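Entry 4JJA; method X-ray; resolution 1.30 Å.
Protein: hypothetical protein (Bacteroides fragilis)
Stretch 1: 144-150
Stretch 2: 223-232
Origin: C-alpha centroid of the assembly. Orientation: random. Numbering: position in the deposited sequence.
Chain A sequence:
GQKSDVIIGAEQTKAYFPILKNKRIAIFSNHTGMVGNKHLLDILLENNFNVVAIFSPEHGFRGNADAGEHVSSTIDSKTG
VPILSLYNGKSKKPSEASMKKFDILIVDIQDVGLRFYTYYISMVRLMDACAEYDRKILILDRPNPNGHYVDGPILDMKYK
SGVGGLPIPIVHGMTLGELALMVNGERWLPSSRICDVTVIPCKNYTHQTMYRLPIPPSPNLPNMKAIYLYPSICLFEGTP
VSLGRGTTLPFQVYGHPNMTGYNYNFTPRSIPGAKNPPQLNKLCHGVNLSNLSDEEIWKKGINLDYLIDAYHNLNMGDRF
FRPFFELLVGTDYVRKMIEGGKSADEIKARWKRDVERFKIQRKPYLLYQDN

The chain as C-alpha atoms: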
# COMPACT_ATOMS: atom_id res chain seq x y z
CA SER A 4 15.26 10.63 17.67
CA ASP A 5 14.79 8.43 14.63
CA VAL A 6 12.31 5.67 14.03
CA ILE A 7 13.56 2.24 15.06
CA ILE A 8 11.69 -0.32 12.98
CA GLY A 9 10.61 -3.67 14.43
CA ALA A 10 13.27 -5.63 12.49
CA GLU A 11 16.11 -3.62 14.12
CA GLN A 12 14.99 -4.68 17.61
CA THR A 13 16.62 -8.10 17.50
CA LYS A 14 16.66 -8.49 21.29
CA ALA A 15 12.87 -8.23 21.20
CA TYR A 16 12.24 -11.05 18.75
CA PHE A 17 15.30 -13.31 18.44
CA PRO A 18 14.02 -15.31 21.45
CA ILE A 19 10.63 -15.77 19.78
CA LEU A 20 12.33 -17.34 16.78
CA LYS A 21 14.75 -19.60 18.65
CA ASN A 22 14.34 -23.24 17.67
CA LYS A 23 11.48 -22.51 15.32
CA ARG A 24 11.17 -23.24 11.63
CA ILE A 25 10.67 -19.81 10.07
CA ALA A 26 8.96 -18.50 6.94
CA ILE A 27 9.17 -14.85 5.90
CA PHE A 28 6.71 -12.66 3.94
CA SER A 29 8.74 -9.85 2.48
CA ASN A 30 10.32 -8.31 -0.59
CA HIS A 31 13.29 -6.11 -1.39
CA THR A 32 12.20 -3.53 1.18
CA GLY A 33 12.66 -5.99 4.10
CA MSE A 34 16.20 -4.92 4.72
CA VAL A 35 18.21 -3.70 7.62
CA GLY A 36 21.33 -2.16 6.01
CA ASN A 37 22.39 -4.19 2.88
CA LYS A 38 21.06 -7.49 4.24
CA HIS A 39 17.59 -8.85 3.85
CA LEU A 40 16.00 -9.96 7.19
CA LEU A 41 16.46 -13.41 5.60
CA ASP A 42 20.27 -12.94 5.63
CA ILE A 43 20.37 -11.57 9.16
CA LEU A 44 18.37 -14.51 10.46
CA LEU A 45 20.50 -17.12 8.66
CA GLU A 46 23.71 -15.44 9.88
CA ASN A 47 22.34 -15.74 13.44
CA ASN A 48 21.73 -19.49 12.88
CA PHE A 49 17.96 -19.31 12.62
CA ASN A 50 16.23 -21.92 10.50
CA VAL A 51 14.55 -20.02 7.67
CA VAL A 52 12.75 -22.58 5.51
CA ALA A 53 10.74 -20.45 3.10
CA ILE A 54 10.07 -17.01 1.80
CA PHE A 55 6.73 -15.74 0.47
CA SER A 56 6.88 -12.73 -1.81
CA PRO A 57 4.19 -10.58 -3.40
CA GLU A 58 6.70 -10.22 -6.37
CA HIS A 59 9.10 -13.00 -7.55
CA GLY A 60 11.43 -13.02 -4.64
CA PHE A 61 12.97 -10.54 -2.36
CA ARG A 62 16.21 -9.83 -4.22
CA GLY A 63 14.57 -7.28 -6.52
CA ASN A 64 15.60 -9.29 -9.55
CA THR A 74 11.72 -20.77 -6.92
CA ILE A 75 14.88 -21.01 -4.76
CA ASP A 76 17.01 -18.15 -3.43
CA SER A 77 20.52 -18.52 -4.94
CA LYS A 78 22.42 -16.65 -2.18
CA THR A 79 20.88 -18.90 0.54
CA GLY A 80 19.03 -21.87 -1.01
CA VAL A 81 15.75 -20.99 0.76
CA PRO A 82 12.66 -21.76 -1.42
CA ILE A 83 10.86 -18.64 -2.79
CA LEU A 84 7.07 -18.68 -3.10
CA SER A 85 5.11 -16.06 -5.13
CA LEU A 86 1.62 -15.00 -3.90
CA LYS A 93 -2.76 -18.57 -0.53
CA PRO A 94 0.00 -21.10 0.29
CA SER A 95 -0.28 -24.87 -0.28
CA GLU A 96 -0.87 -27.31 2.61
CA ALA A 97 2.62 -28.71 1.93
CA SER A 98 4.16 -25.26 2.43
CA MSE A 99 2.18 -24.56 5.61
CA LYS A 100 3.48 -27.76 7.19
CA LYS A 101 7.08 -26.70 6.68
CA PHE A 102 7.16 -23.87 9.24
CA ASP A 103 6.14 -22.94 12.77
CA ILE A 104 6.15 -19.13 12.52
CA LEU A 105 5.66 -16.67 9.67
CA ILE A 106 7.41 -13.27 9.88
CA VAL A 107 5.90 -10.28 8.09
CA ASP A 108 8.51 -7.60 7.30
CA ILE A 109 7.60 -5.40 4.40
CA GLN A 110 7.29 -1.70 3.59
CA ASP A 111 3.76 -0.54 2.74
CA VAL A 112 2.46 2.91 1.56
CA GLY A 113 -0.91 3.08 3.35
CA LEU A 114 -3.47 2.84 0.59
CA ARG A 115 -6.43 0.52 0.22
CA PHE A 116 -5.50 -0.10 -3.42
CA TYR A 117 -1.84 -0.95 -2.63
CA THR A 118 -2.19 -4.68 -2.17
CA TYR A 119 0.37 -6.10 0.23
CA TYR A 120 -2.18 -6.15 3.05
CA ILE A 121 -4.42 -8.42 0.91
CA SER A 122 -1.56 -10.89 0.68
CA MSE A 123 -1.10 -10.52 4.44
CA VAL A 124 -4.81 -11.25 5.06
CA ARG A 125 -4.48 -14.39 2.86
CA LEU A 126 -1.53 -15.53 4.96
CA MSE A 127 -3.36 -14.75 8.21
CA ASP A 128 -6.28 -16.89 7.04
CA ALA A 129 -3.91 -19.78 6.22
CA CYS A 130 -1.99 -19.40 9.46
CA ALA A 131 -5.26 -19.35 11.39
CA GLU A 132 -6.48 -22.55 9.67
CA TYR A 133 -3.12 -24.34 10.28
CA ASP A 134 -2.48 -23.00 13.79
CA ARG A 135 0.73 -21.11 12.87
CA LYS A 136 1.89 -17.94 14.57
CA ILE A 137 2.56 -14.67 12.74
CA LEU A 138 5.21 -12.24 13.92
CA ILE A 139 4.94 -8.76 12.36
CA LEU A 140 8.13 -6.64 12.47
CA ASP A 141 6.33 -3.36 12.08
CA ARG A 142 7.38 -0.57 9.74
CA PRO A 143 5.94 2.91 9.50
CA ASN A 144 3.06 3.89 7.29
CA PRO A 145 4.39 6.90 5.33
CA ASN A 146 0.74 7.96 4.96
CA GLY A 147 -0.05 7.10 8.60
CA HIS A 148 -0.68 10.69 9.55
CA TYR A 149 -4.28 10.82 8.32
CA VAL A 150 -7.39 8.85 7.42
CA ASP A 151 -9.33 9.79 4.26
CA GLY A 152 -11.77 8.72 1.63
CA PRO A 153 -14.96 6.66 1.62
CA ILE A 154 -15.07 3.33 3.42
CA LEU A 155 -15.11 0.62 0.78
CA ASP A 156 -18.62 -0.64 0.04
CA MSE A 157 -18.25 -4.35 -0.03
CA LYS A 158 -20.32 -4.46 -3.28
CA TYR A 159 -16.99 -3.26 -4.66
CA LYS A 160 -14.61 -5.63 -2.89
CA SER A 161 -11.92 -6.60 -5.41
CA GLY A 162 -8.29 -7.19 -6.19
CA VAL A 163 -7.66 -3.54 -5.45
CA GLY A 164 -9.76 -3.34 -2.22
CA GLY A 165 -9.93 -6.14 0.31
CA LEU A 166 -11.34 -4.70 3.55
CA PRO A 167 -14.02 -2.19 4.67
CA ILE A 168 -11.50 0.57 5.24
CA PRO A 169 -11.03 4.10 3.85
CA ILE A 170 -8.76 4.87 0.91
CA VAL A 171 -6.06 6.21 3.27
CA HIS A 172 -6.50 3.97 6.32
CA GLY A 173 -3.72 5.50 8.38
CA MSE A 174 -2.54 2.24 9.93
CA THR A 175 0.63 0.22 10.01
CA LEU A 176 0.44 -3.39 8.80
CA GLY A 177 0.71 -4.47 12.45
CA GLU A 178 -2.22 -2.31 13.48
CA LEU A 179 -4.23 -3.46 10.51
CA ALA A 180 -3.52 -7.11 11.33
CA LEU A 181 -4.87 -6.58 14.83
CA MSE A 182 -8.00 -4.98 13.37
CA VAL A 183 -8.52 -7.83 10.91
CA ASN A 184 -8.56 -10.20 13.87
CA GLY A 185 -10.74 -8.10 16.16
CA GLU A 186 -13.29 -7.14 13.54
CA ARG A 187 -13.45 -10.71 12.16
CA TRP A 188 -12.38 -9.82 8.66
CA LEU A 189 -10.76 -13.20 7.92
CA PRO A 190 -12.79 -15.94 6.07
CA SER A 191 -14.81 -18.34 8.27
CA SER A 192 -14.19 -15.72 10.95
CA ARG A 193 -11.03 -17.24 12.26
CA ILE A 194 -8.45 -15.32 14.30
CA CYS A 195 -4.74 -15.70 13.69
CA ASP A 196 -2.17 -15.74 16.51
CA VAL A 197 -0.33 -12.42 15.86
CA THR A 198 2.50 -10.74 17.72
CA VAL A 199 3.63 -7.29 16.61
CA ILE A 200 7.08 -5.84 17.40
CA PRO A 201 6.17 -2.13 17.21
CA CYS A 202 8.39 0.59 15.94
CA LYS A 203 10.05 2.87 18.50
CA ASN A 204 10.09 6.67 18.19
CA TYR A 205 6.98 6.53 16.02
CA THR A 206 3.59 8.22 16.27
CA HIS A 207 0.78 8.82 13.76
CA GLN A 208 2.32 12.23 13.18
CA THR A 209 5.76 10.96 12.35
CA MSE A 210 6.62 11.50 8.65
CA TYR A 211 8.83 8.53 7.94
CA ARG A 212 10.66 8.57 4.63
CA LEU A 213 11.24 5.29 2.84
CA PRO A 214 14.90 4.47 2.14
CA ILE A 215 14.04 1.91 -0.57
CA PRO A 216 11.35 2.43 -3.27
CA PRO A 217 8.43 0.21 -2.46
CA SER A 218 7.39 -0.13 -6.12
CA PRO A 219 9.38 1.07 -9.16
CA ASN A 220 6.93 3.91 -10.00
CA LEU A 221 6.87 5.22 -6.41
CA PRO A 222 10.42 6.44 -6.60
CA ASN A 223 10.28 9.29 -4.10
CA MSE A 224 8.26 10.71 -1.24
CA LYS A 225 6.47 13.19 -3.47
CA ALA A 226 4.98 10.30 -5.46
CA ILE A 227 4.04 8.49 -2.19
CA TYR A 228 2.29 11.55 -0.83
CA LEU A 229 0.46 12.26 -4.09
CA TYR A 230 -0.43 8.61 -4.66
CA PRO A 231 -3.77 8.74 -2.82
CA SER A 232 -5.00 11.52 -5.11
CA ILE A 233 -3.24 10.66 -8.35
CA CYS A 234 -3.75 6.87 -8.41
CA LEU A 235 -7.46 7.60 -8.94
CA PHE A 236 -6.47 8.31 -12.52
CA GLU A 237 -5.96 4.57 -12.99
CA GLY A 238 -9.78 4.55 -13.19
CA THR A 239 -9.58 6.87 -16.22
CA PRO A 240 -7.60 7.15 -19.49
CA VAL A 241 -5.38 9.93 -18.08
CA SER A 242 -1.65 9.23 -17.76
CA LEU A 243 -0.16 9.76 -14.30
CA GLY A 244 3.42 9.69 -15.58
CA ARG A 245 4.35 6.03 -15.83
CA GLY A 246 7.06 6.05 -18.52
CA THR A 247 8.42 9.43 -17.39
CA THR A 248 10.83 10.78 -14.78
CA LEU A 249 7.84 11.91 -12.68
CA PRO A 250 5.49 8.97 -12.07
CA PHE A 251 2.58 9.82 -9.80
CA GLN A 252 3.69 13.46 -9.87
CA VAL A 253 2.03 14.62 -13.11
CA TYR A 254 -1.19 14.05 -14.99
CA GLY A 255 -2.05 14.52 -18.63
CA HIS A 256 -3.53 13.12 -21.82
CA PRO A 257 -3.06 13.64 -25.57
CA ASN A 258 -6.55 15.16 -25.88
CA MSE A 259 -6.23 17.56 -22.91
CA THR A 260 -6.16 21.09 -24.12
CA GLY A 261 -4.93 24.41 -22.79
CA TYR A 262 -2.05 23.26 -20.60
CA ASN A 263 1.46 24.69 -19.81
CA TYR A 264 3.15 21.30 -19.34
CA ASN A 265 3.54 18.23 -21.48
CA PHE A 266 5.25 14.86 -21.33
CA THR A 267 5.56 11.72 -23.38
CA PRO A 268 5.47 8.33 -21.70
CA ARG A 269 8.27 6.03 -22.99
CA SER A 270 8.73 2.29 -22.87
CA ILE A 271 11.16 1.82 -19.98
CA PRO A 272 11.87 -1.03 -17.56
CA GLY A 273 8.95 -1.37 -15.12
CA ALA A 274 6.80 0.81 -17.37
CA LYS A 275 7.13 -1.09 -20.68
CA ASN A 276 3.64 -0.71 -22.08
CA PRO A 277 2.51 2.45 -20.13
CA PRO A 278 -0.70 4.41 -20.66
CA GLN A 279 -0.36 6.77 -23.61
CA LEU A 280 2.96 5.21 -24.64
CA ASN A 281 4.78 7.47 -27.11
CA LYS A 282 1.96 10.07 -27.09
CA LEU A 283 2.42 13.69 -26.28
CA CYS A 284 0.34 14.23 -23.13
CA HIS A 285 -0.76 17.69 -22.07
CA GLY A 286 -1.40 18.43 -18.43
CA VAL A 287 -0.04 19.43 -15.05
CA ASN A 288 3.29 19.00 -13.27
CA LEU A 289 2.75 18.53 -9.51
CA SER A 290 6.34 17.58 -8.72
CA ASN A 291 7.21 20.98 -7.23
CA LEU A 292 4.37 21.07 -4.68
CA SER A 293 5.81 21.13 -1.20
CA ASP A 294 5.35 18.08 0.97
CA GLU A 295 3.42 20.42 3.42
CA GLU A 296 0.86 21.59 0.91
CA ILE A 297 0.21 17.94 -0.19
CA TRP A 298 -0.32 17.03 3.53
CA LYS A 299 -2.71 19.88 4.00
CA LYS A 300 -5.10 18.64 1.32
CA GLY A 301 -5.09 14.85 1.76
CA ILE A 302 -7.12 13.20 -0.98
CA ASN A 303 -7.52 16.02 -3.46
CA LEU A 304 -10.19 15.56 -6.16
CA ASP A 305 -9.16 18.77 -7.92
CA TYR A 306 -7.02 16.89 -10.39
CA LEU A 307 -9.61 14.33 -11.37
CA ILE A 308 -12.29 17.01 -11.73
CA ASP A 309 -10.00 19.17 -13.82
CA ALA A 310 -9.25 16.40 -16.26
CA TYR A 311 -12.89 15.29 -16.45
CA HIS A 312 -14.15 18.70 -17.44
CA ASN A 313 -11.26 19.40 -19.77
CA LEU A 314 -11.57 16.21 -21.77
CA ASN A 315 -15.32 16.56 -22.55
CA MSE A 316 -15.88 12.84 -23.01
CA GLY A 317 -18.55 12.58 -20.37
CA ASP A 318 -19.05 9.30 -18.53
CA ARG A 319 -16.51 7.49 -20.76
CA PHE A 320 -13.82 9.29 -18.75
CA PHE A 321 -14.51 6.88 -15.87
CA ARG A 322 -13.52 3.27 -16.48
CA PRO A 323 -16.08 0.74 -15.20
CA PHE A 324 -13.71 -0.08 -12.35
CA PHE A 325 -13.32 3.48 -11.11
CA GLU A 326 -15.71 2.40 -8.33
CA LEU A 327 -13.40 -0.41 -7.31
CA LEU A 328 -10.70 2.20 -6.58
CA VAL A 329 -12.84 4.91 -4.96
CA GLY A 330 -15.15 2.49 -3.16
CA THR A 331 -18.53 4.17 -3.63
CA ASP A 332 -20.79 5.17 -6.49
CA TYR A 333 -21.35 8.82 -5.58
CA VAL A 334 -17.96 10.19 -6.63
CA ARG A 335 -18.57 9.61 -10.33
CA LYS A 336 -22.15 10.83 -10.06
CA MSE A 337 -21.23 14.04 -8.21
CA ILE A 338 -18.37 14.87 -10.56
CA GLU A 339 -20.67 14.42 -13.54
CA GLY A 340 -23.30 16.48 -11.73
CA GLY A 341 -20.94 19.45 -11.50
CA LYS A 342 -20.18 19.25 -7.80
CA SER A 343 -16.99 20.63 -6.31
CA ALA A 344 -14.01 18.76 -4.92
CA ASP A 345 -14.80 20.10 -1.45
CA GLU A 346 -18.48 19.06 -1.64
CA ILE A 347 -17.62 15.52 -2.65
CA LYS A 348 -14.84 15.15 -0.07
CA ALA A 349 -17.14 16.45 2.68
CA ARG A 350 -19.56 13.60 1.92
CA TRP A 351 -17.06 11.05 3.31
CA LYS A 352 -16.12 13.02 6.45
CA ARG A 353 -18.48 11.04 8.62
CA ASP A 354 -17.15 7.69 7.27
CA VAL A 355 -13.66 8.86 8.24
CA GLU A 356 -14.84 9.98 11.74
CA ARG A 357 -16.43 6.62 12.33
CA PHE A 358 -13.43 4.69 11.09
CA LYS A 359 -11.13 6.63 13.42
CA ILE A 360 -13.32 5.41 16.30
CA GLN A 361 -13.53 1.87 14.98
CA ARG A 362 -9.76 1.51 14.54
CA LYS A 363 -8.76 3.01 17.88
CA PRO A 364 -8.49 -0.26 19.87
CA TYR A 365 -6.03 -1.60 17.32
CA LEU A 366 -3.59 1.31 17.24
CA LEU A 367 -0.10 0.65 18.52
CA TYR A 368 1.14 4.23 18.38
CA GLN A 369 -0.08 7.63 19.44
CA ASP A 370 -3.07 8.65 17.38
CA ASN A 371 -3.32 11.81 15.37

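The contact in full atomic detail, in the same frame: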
# COMPACT_ATOMS: atom_id res chain seq x y z
N ASN A 144 3.89 3.55 8.43
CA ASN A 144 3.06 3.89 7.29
C ASN A 144 3.43 5.31 6.90
O ASN A 144 3.21 6.22 7.70
CB ASN A 144 1.59 3.78 7.69
CG ASN A 144 0.63 4.13 6.57
OD1 ASN A 144 1.04 4.68 5.54
ND2 ASN A 144 -0.66 3.88 6.82
N PRO A 145 4.01 5.54 5.69
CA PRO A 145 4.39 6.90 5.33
C PRO A 145 3.20 7.84 5.15
O PRO A 145 3.36 9.04 5.13
CB PRO A 145 5.15 6.70 4.02
CG PRO A 145 4.52 5.45 3.42
CD PRO A 145 4.26 4.57 4.60
N ASN A 146 2.01 7.25 5.00
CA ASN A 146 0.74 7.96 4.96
C ASN A 146 -0.10 7.65 6.22
O ASN A 146 -1.32 7.67 6.20
CB ASN A 146 -0.03 7.61 3.66
CG ASN A 146 0.55 8.32 2.47
OD1 ASN A 146 0.62 9.57 2.47
ND2 ASN A 146 0.85 7.59 1.40
N GLY A 147 0.59 7.43 7.33
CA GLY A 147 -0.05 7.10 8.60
C GLY A 147 -0.57 8.27 9.37
O GLY A 147 -1.15 8.06 10.44
N HIS A 148 -0.38 9.47 8.85
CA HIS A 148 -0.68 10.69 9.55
C HIS A 148 -2.11 11.15 9.35
O HIS A 148 -2.51 12.16 9.95
CB HIS A 148 0.28 11.81 9.12
CG HIS A 148 0.34 12.03 7.64
ND1 HIS A 148 0.89 11.09 6.79
CD2 HIS A 148 -0.11 13.05 6.85
CE1 HIS A 148 0.78 11.53 5.54
NE2 HIS A 148 0.19 12.73 5.55
N TYR A 149 -2.89 10.46 8.53
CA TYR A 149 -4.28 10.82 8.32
C TYR A 149 -5.07 9.62 7.90
O TYR A 149 -4.54 8.57 7.59
CB TYR A 149 -4.44 11.97 7.33
CG TYR A 149 -4.14 11.72 5.88
CD1 TYR A 149 -2.88 11.34 5.43
CD2 TYR A 149 -5.14 11.93 4.91
CE1 TYR A 149 -2.64 11.18 4.03
CE2 TYR A 149 -4.90 11.78 3.57
CZ TYR A 149 -3.65 11.44 3.13
OH TYR A 149 -3.43 11.36 1.78
N VAL A 150 -6.39 9.81 7.88
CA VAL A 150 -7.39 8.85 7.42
C VAL A 150 -8.26 9.63 6.42
O VAL A 150 -8.65 10.78 6.69
CB VAL A 150 -8.23 8.30 8.57
CG1 VAL A 150 -9.29 7.31 8.07
CG2 VAL A 150 -7.30 7.67 9.63
N ASN A 223 9.96 8.26 -5.07
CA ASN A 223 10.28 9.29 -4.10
C ASN A 223 9.08 9.57 -3.17
O ASN A 223 7.98 9.03 -3.36
CB ASN A 223 10.82 10.56 -4.78
CG ASN A 223 9.80 11.22 -5.68
OD1 ASN A 223 8.63 10.94 -5.59
ND2 ASN A 223 10.24 12.08 -6.55
N MSE A 224 9.30 10.43 -2.18
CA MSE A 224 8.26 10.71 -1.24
C MSE A 224 7.15 11.57 -1.84
O MSE A 224 5.99 11.44 -1.44
CB MSE A 224 8.79 11.30 0.06
CG MSE A 224 9.68 10.31 0.84
SE MSE A 224 8.79 8.65 1.22
CE MSE A 224 7.36 9.35 2.31
N LYS A 225 7.46 12.40 -2.81
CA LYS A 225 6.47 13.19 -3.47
C LYS A 225 5.41 12.29 -4.11
O LYS A 225 4.19 12.51 -3.97
CB LYS A 225 7.09 14.11 -4.53
CG LYS A 225 6.26 15.30 -4.89
CD LYS A 225 6.36 16.39 -3.80
CE LYS A 225 7.69 17.13 -3.78
NZ LYS A 225 7.70 17.92 -2.53
N ALA A 226 5.88 11.25 -4.80
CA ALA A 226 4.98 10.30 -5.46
C ALA A 226 4.14 9.61 -4.39
O ALA A 226 2.95 9.41 -4.57
CB ALA A 226 5.81 9.27 -6.23
N ILE A 227 4.75 9.21 -3.28
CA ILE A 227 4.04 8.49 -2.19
C ILE A 227 2.98 9.38 -1.58
O ILE A 227 1.90 8.91 -1.22
CB ILE A 227 5.05 7.92 -1.17
CG1 ILE A 227 5.81 6.77 -1.86
CG2 ILE A 227 4.35 7.46 0.14
CD1 ILE A 227 6.98 6.25 -1.15
N TYR A 228 3.28 10.65 -1.39
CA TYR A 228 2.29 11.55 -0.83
C TYR A 228 1.16 11.91 -1.77
O TYR A 228 0.03 12.14 -1.35
CB TYR A 228 2.94 12.82 -0.28
CG TYR A 228 3.91 12.59 0.87
CD1 TYR A 228 3.59 11.74 1.94
CD2 TYR A 228 5.09 13.28 0.96
CE1 TYR A 228 4.43 11.55 3.02
CE2 TYR A 228 5.96 13.12 2.04
CZ TYR A 228 5.65 12.27 3.08
OH TYR A 228 6.50 12.11 4.14
N LEU A 229 1.47 12.00 -3.06
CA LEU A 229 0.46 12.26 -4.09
C LEU A 229 -0.36 11.05 -4.51
O LEU A 229 -1.47 11.19 -5.01
CB LEU A 229 1.13 12.90 -5.33
CG LEU A 229 1.51 14.37 -5.19
CD1 LEU A 229 2.41 14.79 -6.35
CD2 LEU A 229 0.26 15.23 -5.12
N TYR A 230 0.17 9.85 -4.26
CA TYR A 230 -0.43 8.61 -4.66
C TYR A 230 -1.93 8.51 -4.31
O TYR A 230 -2.72 8.08 -5.19
CB TYR A 230 0.43 7.45 -4.14
CG TYR A 230 0.01 6.06 -4.49
CD1 TYR A 230 0.08 5.58 -5.79
CD2 TYR A 230 -0.33 5.17 -3.51
CE1 TYR A 230 -0.30 4.28 -6.10
CE2 TYR A 230 -0.71 3.87 -3.80
CZ TYR A 230 -0.72 3.43 -5.10
OH TYR A 230 -1.11 2.13 -5.36
N PRO A 231 -2.35 8.87 -3.09
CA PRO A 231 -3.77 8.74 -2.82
C PRO A 231 -4.69 9.50 -3.75
O PRO A 231 -5.80 9.05 -4.03
CB PRO A 231 -3.91 9.29 -1.38
CG PRO A 231 -2.55 9.13 -0.81
CD PRO A 231 -1.57 9.32 -1.91
N SER A 232 -4.23 10.66 -4.21
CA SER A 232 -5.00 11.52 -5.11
C SER A 232 -4.80 11.10 -6.57
O SER A 232 -5.75 10.95 -7.32
CB SER A 232 -4.59 12.99 -4.93
OG SER A 232 -4.83 13.44 -3.61
O HOH W 1 5.87 10.13 5.77
O HOH W 2 -0.71 11.56 1.22

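The turn-forming loop 144-150 meets the helix that starts at M224; their touching residues are at least 79 positions apart in sequence. Together they bury 284 Å², most of the loop's share from P145 and N146 and most of the helix's from Y228, I227 and P231; all five are buried in the structure as a whole. A single direct hydrogen bond crosses the interface, from N146 ND2 to I227 O (3.1 Å), nearly linear at 176°. The CA-to-CB bond of N146 points sideways to the helix, but chi1 in the m well (-76°) brings the amide nearer. I227 O is free to accept because its partner one turn on would be the nitrogen of P231, which has no hydrogen; the helix is kinked here, and the asparagine amide supplies the missing donor.

Two waters extend the polar link. Water 1 donates to P145 O (2.8 Å) and accepts from Y228 OH (2.6 Å). Water 2 donates to N146 OD1 (2.7 Å) and to Y228 O (2.7 Å) and accepts from Y149 OH (2.8 Å). N146 thus uses both ends of its amide, ND2 directly and OD1 through water, on the carbonyls of successive helix residues. Y228 O also lacks its usual partner one turn on, since S232 N bonds instead to L229 O (2.9 Å); water 2 donates to it. The Y149 hydroxyl that donates to water 2 also lies against the proline ring, OH to P231 CG 3.5 Å.

Apolar contact centers on P145. Its CA-to-CB bond points toward the helix; its CB lies 3.9 Å from M224 CE and its CG 3.9 Å from I227 CG2. The CA-to-CB bond of M224, a selenomethionine, points sideways; its three m torsions fold the chain so that the terminal methyl reaches the proline.

Y228 makes the aromatic contact. Its CA-to-CB bond points sideways to the loop, but the end of the side chain comes nearer, and its ring edge meets two loop oxygens. P145 O is 3.4 Å from Y228 CE1 and N146 OD1 is 3.7 Å from Y228 CD1, both near the ring plane, where the weakly positive ring hydrogens suit oxygen neighbors. H148 CE1 approaches Y228 CE1 obliquely at 4.4 Å, a looser contact.

Bonds within each stretch support the contact. A type I turn from N144 to G147 presents P145 and N146 to the helix. It is closed by G147 N to N144 O (2.9 Å) and braced by N146 N to N144 OD1 (2.8 Å). Glycine suits the last position, because an ideal CB there would clash with N144 O at 2.9 Å. In the other stretch, N223 caps the helix, its OD1 accepting from A226 N (2.9 Å).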